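Local coordinates for protein D-alanyl-lipoteichoic acid synthetase (Streptococcus pneumoniae, PDB 3BMA) that probably takes part in the D-alanylation of lipoteichoic acid during cell wall biogenesis, as a membrane-associated member of the DltD family, at residues Met90-Pro95 with Asn126-Thr131; Ser132-Gln137 with Lys160-Lys165; Ser138-Ser143 with Phe285-Val290; Ser143-Thr148 with Arg382-Asp387; Asn276-Val281 with Arg322-Ser327. The protein carries 1 engineered substitution. One frame throughout, in Å; residues are numbered along the deposited sequence.

Overall arrangement
The chain builds a five-stranded parallel sheet flanked by helices, consistent with the SGNH hydrolase clan. From the N terminus, interaction 1 comes first and closes the loop from residues 90-95 to the start of helix 127-136. Interaction 2 follows in series and joins the end of that helix to helix 160-167. Interaction 3 opens just after 132-137 and closes at 285-290, so it crosses interaction 2. Interaction 4 shares Ser-143 with interaction 3, crosses it and interaction 2, and brings the C-terminal region onto helix 141-153. Interaction 5 crosses interaction 3 and is nested inside the loop of interaction 4. It pairs helices 274-287 and 311-326, which precede the last two strands.

Interaction 1. Residues Met90-Pro95 with Asn126-Thr131; sequences MQQMLP and NGDQLT
The type I turn Met-90 to Met-93 meets the capped N terminus of helix 127-136, where Gln-92 touches Asp-128 and Gln-129. NE2 of Gln-92 donates to OD2 of Asp-128 at 2.9 Å, with a nearly straight N-H...O angle of 167°. The acceptor lies in the plane of the Gln-92 amide, but the donor arrives from above the carboxylate plane. OE1 of Gln-92 accepts a weak bond from NE2 of Gln-129 at 3.3 Å. The same oxygen rests on CG of Gln-129, also at 3.3 Å. Gln-92 can reach both residues because its chain runs extended beyond CG (chi2 173°). Asp-128 swings its carboxylate toward the turn with CG opposite the backbone N (chi1 -177°). Asn-126 is the N-cap, and its OD1 accepts from N of Gln-129 at 2.9 Å. The buried amide of Gln-92 has further partners in Lys-32 NZ and Lys-27 O. Gln-129 NE2 also bonds Tyr-124 O, and Asp-128 OD2 forms a salt bridge with Arg-29. The contact thus lies against helix 29-36, while Met-90 and Gln-91 touch helix 274-287 and Leu-130 packs on Phe-194 of the second subunit.

Interaction 2. Residues Ser132-Gln137 with Lys160-Lys165; sequences SFLKHQ and KDLVQK
Leu-134 meets Leu-162 and Val-163 through one methyl group. Its CD2 lies 4.2 Å from CB of Leu-162 and 4.3 Å from CG2 of Val-163. The branch therefore touches the base of one side chain and the tip of a branch on the next. The Leu-134 and Leu-162 side chains cross at about a right angle. CG of Leu-134 sits beside its backbone N (chi1 -62°), which carries the methyl pair toward helix 160-167. The nearest CA atoms, of Leu-134 and Val-163, are 7.9 Å apart, so only side chains meet. In the next shell, Ile-180 of helix 174-194 touches both leucines, and Leu-166 also packs on Leu-134. Leu-151 of helix 141-153 covers Val-163. At the end of helix 127-136, O of Ser-132 takes two donors from opposite faces of its plane: His-136 N at 3.0 Å and His-136 ND1 at 2.9 Å. The second ties the imidazole to its own helix. Asp-161 OD1 accepts from Thr-174 N, and Lys-160 NZ forms a salt bridge with Glu-171, both of the third subunit. The contact between the helices is apolar and light, so its hold rests on burial within a helical cluster, with polar links at its margins.

Interaction 3. Residues Ser138-Ser143 with Phe285-Val290; sequences SGDQAS and FSKSKV
The backbones stand far apart, with CA of Ser-138 and CA of Lys-287 10.7 Å from each other, so the long Lys-287 side chain has to bridge the gap to Ser-138 and Asp-140. This is a surface salt bridge between the N-cap of helix 141-153 and the C-terminal part of helix 274-287, which leads into strand 291-296 of the parallel sheet. The Lys-287 chain is extended beyond CG and comes from the direction opposite to Asp-140. NZ of Lys-287 lies 2.8 Å from OD2 of Asp-140. It approaches on the syn side, 18° out of the carboxylate plane. The ammonium also donates to OG of Ser-138 at 3.2 Å, so two oxygens from one loop share it. CE of Lys-287 follows close behind, 3.4 Å from the same OD2 of Asp-140. The carboxylate has a second task at the helix start. CG of Asp-140 lies between the backbone N and the carbonyl carbon (chi1 55°), and this turns OD1 toward the first helical turn. Each carboxylate oxygen thus has its own partner, one in the cap and one in the salt bridge. The positive end of the helix dipole and the lysine would both tend to favour the charged form of Asp-140. OD1 of Asp-140 accepts from N of Ser-143 at 3.0 Å on the anti side, 31° out of the carboxylate plane.

Interaction 4. Residues Ser143-Thr148 with Arg382-Asp387; sequences SQYAAT and RFFSKD
Two aromatic rings, Tyr-145 and Phe-384, make the apolar contact. CD2 of Phe-384 lies 3.9 Å from CG of Tyr-145 and 4.0 Å from its CB. CE2 of Phe-384 reaches CD2 of Tyr-145 at 4.1 Å. The ring planes are inclined at 43° and the centroids are 5.6 Å apart, an oblique pairing. Tyr-145 holds its ring opposite its backbone N (chi1 175°), out from the helix toward the incoming loop. Phe-384 thus meets the base of the tyrosine, near where the ring joins CB. This pair fastens the C-terminal region to helix 141-153, one of the helices around the parallel sheet, in a fold consistent with the SGNH hydrolase clan. Gln-279 of helix 274-287 also touches Phe-384. Among the polar bonds, the Tyr-145 hydroxyl bonds OD1 of Asp-277 on helix 274-287. Asn-276 ND2 of that helix donates to the backbone oxygens of Phe-383 and Ser-385. Ser-385 is the N-cap of helix 386-389. Its OG donates to O of Arg-382 at 2.7 Å and also caps N of Trp-388, which would steady the turn that carries Phe-384. OG1 of Thr-148 donates to O of Gln-144 at 2.7 Å, and that oxygen also accepts from N of Thr-148.

Interaction 5. Residues Asn276-Val281 with Arg322-Ser327; sequences NDLQLV and RYQLES
NE2 of Gln-324 is gripped by two oxygens, OE1 of Gln-279 and the backbone O of Tyr-275. The bond from NE2 of Gln-324 to OE1 of Gln-279 measures 3.1 Å and is nearly straight, with an N-H...O angle of 167°. It lies in the carbonyl plane, on a lone pair of OE1. The two amides are nearly coplanar, their planes 14° apart. Gln-324 reaches across with its chain extended beyond CG, while Gln-279 bends at chi2 to bring its amide round. On the other side of the Gln-324 amide, OE1 lies 3.4 Å from CD2 of Leu-278. That same methyl of Leu-278 also meets CD2 of Leu-325 at 4.5 Å. The short segments 276-281 and 322-326 run in the same general direction, inclined by about 25°, with axes 11.4 Å apart at closest approach. Such a wide spacing suits long side chains. In this parallel alpha/beta fold helices 274-287 and 311-326 lead into strands 291-296 and 333-335. OE1 of Gln-324 accepts from Trp-388 NE1, and NE2 of Gln-279 donates to Gln-328 OE1. Every polar end of these two buried amides therefore has a partner, and the bonds on both ends of each amide would fix its flip.

Interaction 1. Residues Met90-Pro95 with Asn126-Thr131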
# COMPACT_ATOMS: atom_id res chain seq x y z
N MET C 90 -3.08 -10.64 26.43
CA MET C 90 -4.54 -10.57 26.26
C MET C 90 -4.94 -10.08 24.87
O MET C 90 -5.93 -10.55 24.32
CB MET C 90 -5.19 -9.67 27.32
CG MET C 90 -5.28 -10.26 28.73
SD MET C 90 -5.96 -9.11 29.96
CE MET C 90 -5.14 -9.71 31.42
N GLN C 91 -4.14 -9.16 24.31
CA GLN C 91 -4.38 -8.57 22.98
C GLN C 91 -4.45 -9.60 21.84
O GLN C 91 -5.01 -9.31 20.79
CB GLN C 91 -3.29 -7.53 22.65
CG GLN C 91 -3.07 -6.45 23.71
CD GLN C 91 -4.32 -5.67 24.05
OE1 GLN C 91 -5.04 -5.19 23.17
NE2 GLN C 91 -4.60 -5.54 25.34
N GLN C 92 -3.89 -10.78 22.08
CA GLN C 92 -3.93 -11.90 21.14
C GLN C 92 -5.21 -12.73 21.23
O GLN C 92 -5.49 -13.54 20.35
CB GLN C 92 -2.75 -12.84 21.39
CG GLN C 92 -1.37 -12.26 21.14
CD GLN C 92 -0.30 -13.21 21.58
OE1 GLN C 92 -0.02 -13.35 22.77
NE2 GLN C 92 0.32 -13.89 20.62
N MET C 93 -5.98 -12.54 22.31
CA MET C 93 -7.12 -13.41 22.60
C MET C 93 -8.36 -12.66 23.09
O MET C 93 -9.14 -13.19 23.88
CB MET C 93 -6.71 -14.51 23.60
CG MET C 93 -5.99 -14.02 24.85
SD MET C 93 -5.67 -15.34 26.03
CE MET C 93 -4.76 -14.46 27.26
N LEU C 94 -8.54 -11.43 22.60
CA LEU C 94 -9.70 -10.59 22.94
C LEU C 94 -11.10 -11.21 22.73
O LEU C 94 -11.94 -11.09 23.63
CB LEU C 94 -9.60 -9.22 22.26
CG LEU C 94 -9.18 -7.99 23.09
CD1 LEU C 94 -8.21 -8.33 24.21
CD2 LEU C 94 -8.61 -6.90 22.20
N PRO C 95 -11.37 -11.87 21.57
CA PRO C 95 -12.69 -12.50 21.46
C PRO C 95 -12.88 -13.73 22.36
O PRO C 95 -14.01 -14.10 22.67
CB PRO C 95 -12.76 -12.93 19.98
CG PRO C 95 -11.63 -12.22 19.30
CD PRO C 95 -10.58 -12.08 20.34
N ASN C 126 6.23 -11.03 22.15
CA ASN C 126 6.63 -11.25 20.75
C ASN C 126 6.08 -10.16 19.83
O ASN C 126 5.38 -9.26 20.29
CB ASN C 126 6.24 -12.67 20.27
CG ASN C 126 4.73 -12.91 20.27
OD1 ASN C 126 3.92 -12.00 20.43
ND2 ASN C 126 4.35 -14.17 20.07
N GLY C 127 6.39 -10.27 18.54
CA GLY C 127 5.90 -9.34 17.52
C GLY C 127 4.41 -9.42 17.22
O GLY C 127 3.81 -8.46 16.74
N ASP C 128 3.83 -10.59 17.49
CA ASP C 128 2.38 -10.77 17.33
C ASP C 128 1.62 -9.96 18.38
O ASP C 128 0.55 -9.44 18.09
CB ASP C 128 2.02 -12.26 17.39
CG ASP C 128 0.53 -12.52 17.17
OD1 ASP C 128 -0.11 -11.80 16.37
OD2 ASP C 128 0.01 -13.45 17.81
N GLN C 129 2.20 -9.83 19.57
CA GLN C 129 1.63 -9.00 20.64
C GLN C 129 1.75 -7.51 20.34
O GLN C 129 0.85 -6.74 20.68
CB GLN C 129 2.30 -9.29 21.98
CG GLN C 129 1.80 -10.55 22.65
CD GLN C 129 2.65 -10.98 23.82
OE1 GLN C 129 3.16 -10.14 24.56
NE2 GLN C 129 2.82 -12.29 23.99
N LEU C 130 2.86 -7.11 19.72
CA LEU C 130 3.08 -5.73 19.30
C LEU C 130 1.99 -5.29 18.32
O LEU C 130 1.33 -4.28 18.54
CB LEU C 130 4.45 -5.58 18.63
CG LEU C 130 5.32 -4.33 18.84
CD1 LEU C 130 6.48 -4.37 17.87
CD2 LEU C 130 4.58 -3.01 18.71
N THR C 131 1.80 -6.07 17.25
CA THR C 131 0.85 -5.73 16.20
C THR C 131 -0.61 -5.84 16.64
O THR C 131 -1.45 -5.06 16.18
CB THR C 131 1.08 -6.56 14.91
OG1 THR C 131 1.30 -7.94 15.24
CG2 THR C 131 2.27 -6.03 14.13

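Interaction 2. Residues Ser132-Gln137 with Lys160-Lys165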
# COMPACT_ATOMS: atom_id res chain seq x y z
N SER C 132 -0.90 -6.78 17.54
CA SER C 132 -2.22 -6.92 18.18
C SER C 132 -2.55 -5.72 19.05
O SER C 132 -3.70 -5.27 19.09
CB SER C 132 -2.28 -8.18 19.05
OG SER C 132 -2.09 -9.34 18.27
N PHE C 133 -1.54 -5.22 19.76
CA PHE C 133 -1.68 -4.01 20.56
C PHE C 133 -2.01 -2.80 19.69
O PHE C 133 -2.94 -2.06 19.99
CB PHE C 133 -0.41 -3.76 21.39
CG PHE C 133 -0.32 -2.38 21.99
CD1 PHE C 133 0.64 -1.47 21.56
CD2 PHE C 133 -1.21 -1.99 23.00
CE1 PHE C 133 0.72 -0.20 22.11
CE2 PHE C 133 -1.13 -0.72 23.56
CZ PHE C 133 -0.17 0.17 23.11
N LEU C 134 -1.27 -2.62 18.59
CA LEU C 134 -1.48 -1.48 17.69
C LEU C 134 -2.79 -1.57 16.91
O LEU C 134 -3.36 -0.54 16.54
CB LEU C 134 -0.30 -1.33 16.71
CG LEU C 134 1.11 -1.06 17.25
CD1 LEU C 134 2.16 -1.35 16.18
CD2 LEU C 134 1.26 0.37 17.76
N LYS C 135 -3.27 -2.79 16.66
CA LYS C 135 -4.54 -2.99 15.98
C LYS C 135 -5.73 -2.69 16.89
O LYS C 135 -6.69 -2.03 16.48
CB LYS C 135 -4.66 -4.42 15.45
CG LYS C 135 -5.81 -4.63 14.48
CD LYS C 135 -6.18 -6.10 14.35
CE LYS C 135 -7.51 -6.28 13.64
NZ LYS C 135 -7.87 -7.72 13.48
N HIS C 136 -5.66 -3.16 18.14
CA HIS C 136 -6.80 -3.10 19.05
C HIS C 136 -6.82 -1.89 19.99
O HIS C 136 -7.74 -1.75 20.78
CB HIS C 136 -6.91 -4.39 19.87
CG HIS C 136 -7.22 -5.59 19.03
ND1 HIS C 136 -6.28 -6.55 18.72
CD2 HIS C 136 -8.36 -5.97 18.41
CE1 HIS C 136 -6.83 -7.47 17.96
NE2 HIS C 136 -8.09 -7.14 17.75
N GLN C 137 -5.79 -1.05 19.90
CA GLN C 137 -5.76 0.17 20.71
C GLN C 137 -6.87 1.13 20.28
O GLN C 137 -7.21 1.21 19.09
CB GLN C 137 -4.37 0.84 20.67
CG GLN C 137 -3.85 1.23 19.29
CD GLN C 137 -4.34 2.59 18.83
OE1 GLN C 137 -4.62 3.47 19.64
NE2 GLN C 137 -4.47 2.76 17.52
N LYS C 160 8.75 1.73 15.92
CA LYS C 160 9.00 2.80 16.89
C LYS C 160 8.19 4.07 16.61
O LYS C 160 7.74 4.73 17.54
CB LYS C 160 10.50 3.11 16.92
CG LYS C 160 10.97 3.99 18.08
CD LYS C 160 12.49 4.11 18.07
CE LYS C 160 12.96 5.34 18.82
NZ LYS C 160 14.45 5.45 18.84
N ASP C 161 8.00 4.38 15.33
CA ASP C 161 7.23 5.55 14.89
C ASP C 161 5.76 5.49 15.33
O ASP C 161 5.16 6.51 15.67
CB ASP C 161 7.33 5.73 13.36
CG ASP C 161 6.76 4.53 12.59
OD1 ASP C 161 5.74 4.71 11.89
OD2 ASP C 161 7.32 3.42 12.68
N LEU C 162 5.20 4.28 15.33
CA LEU C 162 3.80 4.05 15.64
C LEU C 162 3.56 4.05 17.14
O LEU C 162 2.55 4.57 17.62
CB LEU C 162 3.32 2.74 15.01
CG LEU C 162 3.36 2.67 13.47
CD1 LEU C 162 3.20 1.25 12.97
CD2 LEU C 162 2.30 3.56 12.87
N VAL C 163 4.50 3.47 17.88
CA VAL C 163 4.47 3.43 19.34
C VAL C 163 4.68 4.83 19.96
O VAL C 163 3.98 5.20 20.90
CB VAL C 163 5.49 2.39 19.90
CG1 VAL C 163 5.42 2.30 21.41
CG2 VAL C 163 5.21 1.00 19.31
N GLN C 164 5.63 5.59 19.40
CA GLN C 164 5.88 6.98 19.83
C GLN C 164 4.68 7.91 19.64
O GLN C 164 4.45 8.78 20.48
CB GLN C 164 7.09 7.58 19.10
CG GLN C 164 8.45 7.20 19.69
CD GLN C 164 9.62 7.72 18.85
OE1 GLN C 164 9.49 7.93 17.64
NE2 GLN C 164 10.76 7.91 19.49
N LYS C 165 3.95 7.72 18.54
CA LYS C 165 2.72 8.48 18.26
C LYS C 165 1.65 8.21 19.31
O LYS C 165 0.98 9.14 19.77
CB LYS C 165 2.17 8.15 16.87
CG LYS C 165 2.81 8.94 15.74
CD LYS C 165 1.99 8.84 14.46
CE LYS C 165 2.60 9.70 13.36
NZ LYS C 165 1.75 9.75 12.12

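Interaction 3. Residues Ser138-Ser143 with Phe285-Val290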
# COMPACT_ATOMS: atom_id res chain seq x y z
N SER C 138 -7.44 1.82 21.25
CA SER C 138 -8.57 2.70 20.98
C SER C 138 -8.23 4.18 21.16
O SER C 138 -9.12 5.02 21.22
CB SER C 138 -9.78 2.31 21.84
OG SER C 138 -9.47 2.36 23.22
N GLY C 139 -6.93 4.48 21.26
CA GLY C 139 -6.44 5.86 21.35
C GLY C 139 -6.67 6.53 22.70
O GLY C 139 -6.51 7.75 22.84
N ASP C 140 -7.03 5.73 23.70
CA ASP C 140 -7.35 6.23 25.03
C ASP C 140 -6.11 6.38 25.94
O ASP C 140 -4.98 6.42 25.45
CB ASP C 140 -8.42 5.34 25.69
CG ASP C 140 -8.02 3.86 25.73
OD1 ASP C 140 -6.89 3.50 25.34
OD2 ASP C 140 -8.87 3.06 26.16
N GLN C 141 -6.35 6.45 27.24
CA GLN C 141 -5.28 6.54 28.24
C GLN C 141 -4.56 5.21 28.41
O GLN C 141 -3.37 5.18 28.73
CB GLN C 141 -5.87 7.02 29.58
CG GLN C 141 -4.84 7.46 30.63
CD GLN C 141 -4.07 8.71 30.23
OE1 GLN C 141 -4.61 9.63 29.62
NE2 GLN C 141 -2.78 8.74 30.58
N ALA C 142 -5.28 4.11 28.21
CA ALA C 142 -4.69 2.77 28.24
C ALA C 142 -3.66 2.57 27.12
O ALA C 142 -2.61 1.97 27.34
CB ALA C 142 -5.77 1.71 28.18
N SER C 143 -3.96 3.09 25.93
CA SER C 143 -3.06 2.98 24.78
C SER C 143 -1.84 3.88 24.93
O SER C 143 -0.74 3.50 24.55
CB SER C 143 -3.80 3.31 23.48
OG SER C 143 -3.75 4.70 23.18
N PHE C 285 -10.35 -5.79 31.22
CA PHE C 285 -11.42 -6.57 31.85
C PHE C 285 -12.78 -5.87 31.74
O PHE C 285 -13.81 -6.53 31.57
CB PHE C 285 -11.09 -6.85 33.32
CG PHE C 285 -10.07 -7.94 33.53
CD1 PHE C 285 -9.57 -8.69 32.46
CD2 PHE C 285 -9.63 -8.25 34.82
CE1 PHE C 285 -8.64 -9.71 32.68
CE2 PHE C 285 -8.70 -9.26 35.04
CZ PHE C 285 -8.20 -9.99 33.97
N SER C 286 -12.78 -4.55 31.83
CA SER C 286 -13.99 -3.75 31.71
C SER C 286 -14.50 -3.69 30.27
O SER C 286 -15.71 -3.82 30.03
CB SER C 286 -13.76 -2.34 32.25
OG SER C 286 -14.90 -1.51 32.09
N LYS C 287 -13.58 -3.49 29.32
CA LYS C 287 -13.91 -3.42 27.90
C LYS C 287 -14.41 -4.75 27.36
O LYS C 287 -15.34 -4.78 26.54
CB LYS C 287 -12.68 -2.99 27.09
CG LYS C 287 -12.28 -1.53 27.22
CD LYS C 287 -10.92 -1.33 26.58
CE LYS C 287 -10.55 0.14 26.51
NZ LYS C 287 -9.29 0.33 25.73
N SER C 288 -13.81 -5.84 27.82
CA SER C 288 -14.14 -7.19 27.35
C SER C 288 -15.26 -7.83 28.16
O SER C 288 -15.72 -8.92 27.82
CB SER C 288 -12.90 -8.09 27.39
OG SER C 288 -11.78 -7.46 26.81
N LYS C 289 -15.70 -7.14 29.21
CA LYS C 289 -16.73 -7.62 30.15
C LYS C 289 -16.38 -8.96 30.79
O LYS C 289 -17.23 -9.84 30.89
CB LYS C 289 -18.13 -7.70 29.48
CG LYS C 289 -18.61 -6.43 28.81
CD LYS C 289 -20.07 -6.58 28.39
CE LYS C 289 -20.47 -5.49 27.41
NZ LYS C 289 -19.84 -5.67 26.07
N VAL C 290 -15.12 -9.12 31.21
CA VAL C 290 -14.75 -10.36 31.89
C VAL C 290 -15.07 -10.27 33.39
O VAL C 290 -15.07 -9.18 33.96
CB VAL C 290 -13.26 -10.85 31.61
CG1 VAL C 290 -12.70 -10.27 30.33
CG2 VAL C 290 -12.34 -10.59 32.78

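Interaction 4. Residues Ser143-Thr148 with Arg382-Asp387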
# COMPACT_ATOMS: atom_id res chain seq x y z
N SER C 143 -3.96 3.09 25.93
CA SER C 143 -3.06 2.98 24.78
C SER C 143 -1.84 3.88 24.93
O SER C 143 -0.74 3.50 24.55
CB SER C 143 -3.80 3.31 23.48
OG SER C 143 -3.75 4.70 23.18
N GLN C 144 -2.05 5.07 25.49
CA GLN C 144 -0.98 6.04 25.71
C GLN C 144 -0.00 5.57 26.79
O GLN C 144 1.21 5.74 26.65
CB GLN C 144 -1.57 7.41 26.06
CG GLN C 144 -0.56 8.56 26.11
CD GLN C 144 0.01 8.81 27.50
OE1 GLN C 144 -0.72 8.89 28.48
NE2 GLN C 144 1.33 8.93 27.58
N TYR C 145 -0.54 4.99 27.86
CA TYR C 145 0.29 4.50 28.96
C TYR C 145 1.11 3.27 28.56
O TYR C 145 2.30 3.19 28.88
CB TYR C 145 -0.54 4.23 30.23
CG TYR C 145 0.29 3.61 31.33
CD1 TYR C 145 1.16 4.39 32.08
CD2 TYR C 145 0.24 2.24 31.58
CE1 TYR C 145 1.95 3.82 33.07
CE2 TYR C 145 1.02 1.66 32.56
CZ TYR C 145 1.87 2.45 33.30
OH TYR C 145 2.66 1.87 34.26
N ALA C 146 0.48 2.33 27.87
CA ALA C 146 1.13 1.07 27.49
C ALA C 146 2.23 1.27 26.44
O ALA C 146 3.21 0.53 26.42
CB ALA C 146 0.10 0.06 27.00
N ALA C 147 2.04 2.28 25.58
CA ALA C 147 3.05 2.66 24.60
C ALA C 147 4.27 3.24 25.29
O ALA C 147 5.40 2.96 24.89
CB ALA C 147 2.48 3.67 23.62
N THR C 148 4.02 4.05 26.32
CA THR C 148 5.06 4.67 27.14
C THR C 148 5.89 3.60 27.83
O THR C 148 7.12 3.67 27.82
CB THR C 148 4.44 5.62 28.19
OG1 THR C 148 3.58 6.56 27.53
CG2 THR C 148 5.52 6.39 28.95
N ARG C 382 -7.28 7.92 37.23
CA ARG C 382 -6.25 8.44 38.13
C ARG C 382 -5.35 7.32 38.67
O ARG C 382 -4.30 7.59 39.25
CB ARG C 382 -6.88 9.23 39.28
CG ARG C 382 -7.20 10.67 38.93
CD ARG C 382 -8.24 11.27 39.87
NE ARG C 382 -8.65 12.61 39.44
CZ ARG C 382 -9.67 13.29 39.94
NH1 ARG C 382 -10.42 12.78 40.91
NH2 ARG C 382 -9.95 14.50 39.48
N PHE C 383 -5.75 6.07 38.46
CA PHE C 383 -4.93 4.91 38.80
C PHE C 383 -3.79 4.69 37.80
O PHE C 383 -2.87 3.91 38.08
CB PHE C 383 -5.79 3.65 38.91
CG PHE C 383 -6.75 3.65 40.08
CD1 PHE C 383 -8.05 3.19 39.92
CD2 PHE C 383 -6.35 4.10 41.33
CE1 PHE C 383 -8.93 3.18 40.99
CE2 PHE C 383 -7.23 4.10 42.40
CZ PHE C 383 -8.52 3.64 42.23
N PHE C 384 -3.85 5.37 36.66
CA PHE C 384 -2.75 5.41 35.69
C PHE C 384 -1.65 6.40 36.10
O PHE C 384 -0.52 6.30 35.62
CB PHE C 384 -3.25 5.79 34.29
CG PHE C 384 -3.87 4.66 33.53
CD1 PHE C 384 -5.19 4.74 33.10
CD2 PHE C 384 -3.14 3.52 33.22
CE1 PHE C 384 -5.77 3.70 32.38
CE2 PHE C 384 -3.71 2.47 32.51
CZ PHE C 384 -5.03 2.56 32.09
N SER C 385 -2.00 7.34 36.97
CA SER C 385 -1.10 8.45 37.33
C SER C 385 0.03 8.05 38.28
O SER C 385 -0.04 7.03 38.96
CB SER C 385 -1.90 9.60 37.95
OG SER C 385 -2.22 9.33 39.30
N LYS C 386 1.07 8.88 38.30
CA LYS C 386 2.21 8.73 39.19
C LYS C 386 1.81 9.02 40.64
O LYS C 386 2.42 8.50 41.58
CB LYS C 386 3.35 9.65 38.74
CG LYS C 386 4.75 9.26 39.21
CD LYS C 386 5.21 10.03 40.45
CE LYS C 386 5.51 11.50 40.14
NZ LYS C 386 5.80 12.28 41.38
N ASP C 387 0.77 9.85 40.80
CA ASP C 387 0.19 10.16 42.11
C ASP C 387 -0.32 8.90 42.82
O ASP C 387 -0.08 8.72 44.01
CB ASP C 387 -0.96 11.17 41.97
CG ASP C 387 -0.49 12.53 41.46
OD1 ASP C 387 -0.99 13.55 41.97
OD2 ASP C 387 0.37 12.58 40.56

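Interaction 5. Residues Asn276-Val281 with Arg322-Ser327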
# COMPACT_ATOMS: atom_id res chain seq x y z
N ASN C 276 0.07 1.13 38.17
CA ASN C 276 -0.39 1.67 36.89
C ASN C 276 -0.50 0.57 35.83
O ASN C 276 -1.34 0.66 34.94
CB ASN C 276 0.51 2.79 36.38
CG ASN C 276 0.75 3.90 37.39
OD1 ASN C 276 1.85 4.45 37.45
ND2 ASN C 276 -0.27 4.24 38.16
N ASP C 277 0.36 -0.45 35.93
CA ASP C 277 0.32 -1.59 35.00
C ASP C 277 -0.93 -2.42 35.24
O ASP C 277 -1.50 -2.96 34.29
CB ASP C 277 1.56 -2.49 35.15
CG ASP C 277 2.85 -1.85 34.63
OD1 ASP C 277 2.79 -0.75 34.03
OD2 ASP C 277 3.93 -2.45 34.83
N LEU C 278 -1.33 -2.53 36.51
CA LEU C 278 -2.56 -3.25 36.90
C LEU C 278 -3.80 -2.59 36.30
O LEU C 278 -4.73 -3.28 35.88
CB LEU C 278 -2.68 -3.34 38.43
CG LEU C 278 -3.95 -3.92 39.06
CD1 LEU C 278 -4.09 -5.42 38.80
CD2 LEU C 278 -3.97 -3.64 40.56
N GLN C 279 -3.79 -1.27 36.22
CA GLN C 279 -4.87 -0.50 35.61
C GLN C 279 -5.08 -0.80 34.12
O GLN C 279 -6.18 -0.60 33.60
CB GLN C 279 -4.65 1.00 35.86
CG GLN C 279 -5.87 1.89 35.61
CD GLN C 279 -7.12 1.45 36.35
OE1 GLN C 279 -7.06 0.90 37.45
NE2 GLN C 279 -8.28 1.71 35.75
N LEU C 280 -4.04 -1.26 33.43
CA LEU C 280 -4.17 -1.70 32.04
C LEU C 280 -5.03 -2.95 31.94
O LEU C 280 -5.94 -3.03 31.11
CB LEU C 280 -2.80 -1.97 31.42
CG LEU C 280 -1.94 -0.75 31.10
CD1 LEU C 280 -0.56 -1.19 30.72
CD2 LEU C 280 -2.56 0.05 29.98
N VAL C 281 -4.72 -3.93 32.78
CA VAL C 281 -5.46 -5.18 32.87
C VAL C 281 -6.94 -4.94 33.21
O VAL C 281 -7.82 -5.43 32.50
CB VAL C 281 -4.78 -6.13 33.90
CG1 VAL C 281 -5.71 -7.25 34.34
CG2 VAL C 281 -3.49 -6.70 33.32
N ARG C 322 -6.74 -3.67 47.01
CA ARG C 322 -8.18 -3.88 47.15
C ARG C 322 -9.00 -2.63 46.82
O ARG C 322 -10.07 -2.73 46.24
CB ARG C 322 -8.53 -4.38 48.55
CG ARG C 322 -8.19 -5.85 48.81
CD ARG C 322 -8.79 -6.30 50.14
NE ARG C 322 -10.25 -6.39 50.07
CZ ARG C 322 -10.95 -7.51 50.28
NH1 ARG C 322 -10.34 -8.63 50.61
NH2 ARG C 322 -12.27 -7.49 50.17
N TYR C 323 -8.48 -1.45 47.18
CA TYR C 323 -9.15 -0.20 46.86
C TYR C 323 -9.24 0.05 45.35
O TYR C 323 -10.29 0.45 44.85
CB TYR C 323 -8.50 1.00 47.55
CG TYR C 323 -9.20 2.31 47.24
CD1 TYR C 323 -10.44 2.62 47.81
CD2 TYR C 323 -8.62 3.23 46.36
CE1 TYR C 323 -11.08 3.81 47.52
CE2 TYR C 323 -9.27 4.43 46.07
CZ TYR C 323 -10.49 4.71 46.65
OH TYR C 323 -11.13 5.89 46.36
N GLN C 324 -8.14 -0.21 44.64
CA GLN C 324 -8.09 -0.06 43.18
C GLN C 324 -9.10 -0.98 42.49
O GLN C 324 -9.77 -0.58 41.54
CB GLN C 324 -6.68 -0.34 42.67
CG GLN C 324 -6.46 0.09 41.21
CD GLN C 324 -5.01 0.01 40.77
OE1 GLN C 324 -4.12 -0.38 41.54
NE2 GLN C 324 -4.76 0.38 39.52
N LEU C 325 -9.21 -2.21 42.99
CA LEU C 325 -10.17 -3.17 42.48
C LEU C 325 -11.61 -2.78 42.83
O LEU C 325 -12.42 -2.55 41.93
CB LEU C 325 -9.87 -4.58 43.01
CG LEU C 325 -8.47 -5.18 42.84
CD1 LEU C 325 -8.42 -6.58 43.45
CD2 LEU C 325 -8.05 -5.22 41.38
N GLU C 326 -11.89 -2.66 44.13
CA GLU C 326 -13.25 -2.49 44.63
C GLU C 326 -13.91 -1.15 44.34
O GLU C 326 -15.13 -1.10 44.14
CB GLU C 326 -13.33 -2.81 46.13
CG GLU C 326 -13.31 -4.29 46.41
CD GLU C 326 -13.19 -4.63 47.88
OE1 GLU C 326 -12.24 -4.15 48.54
OE2 GLU C 326 -14.05 -5.38 48.38
N SER C 327 -13.13 -0.07 44.28
CA SER C 327 -13.68 1.25 43.96
C SER C 327 -14.08 1.36 42.49
O SER C 327 -14.73 2.33 42.09
CB SER C 327 -12.71 2.38 44.34
OG SER C 327 -11.60 2.42 43.47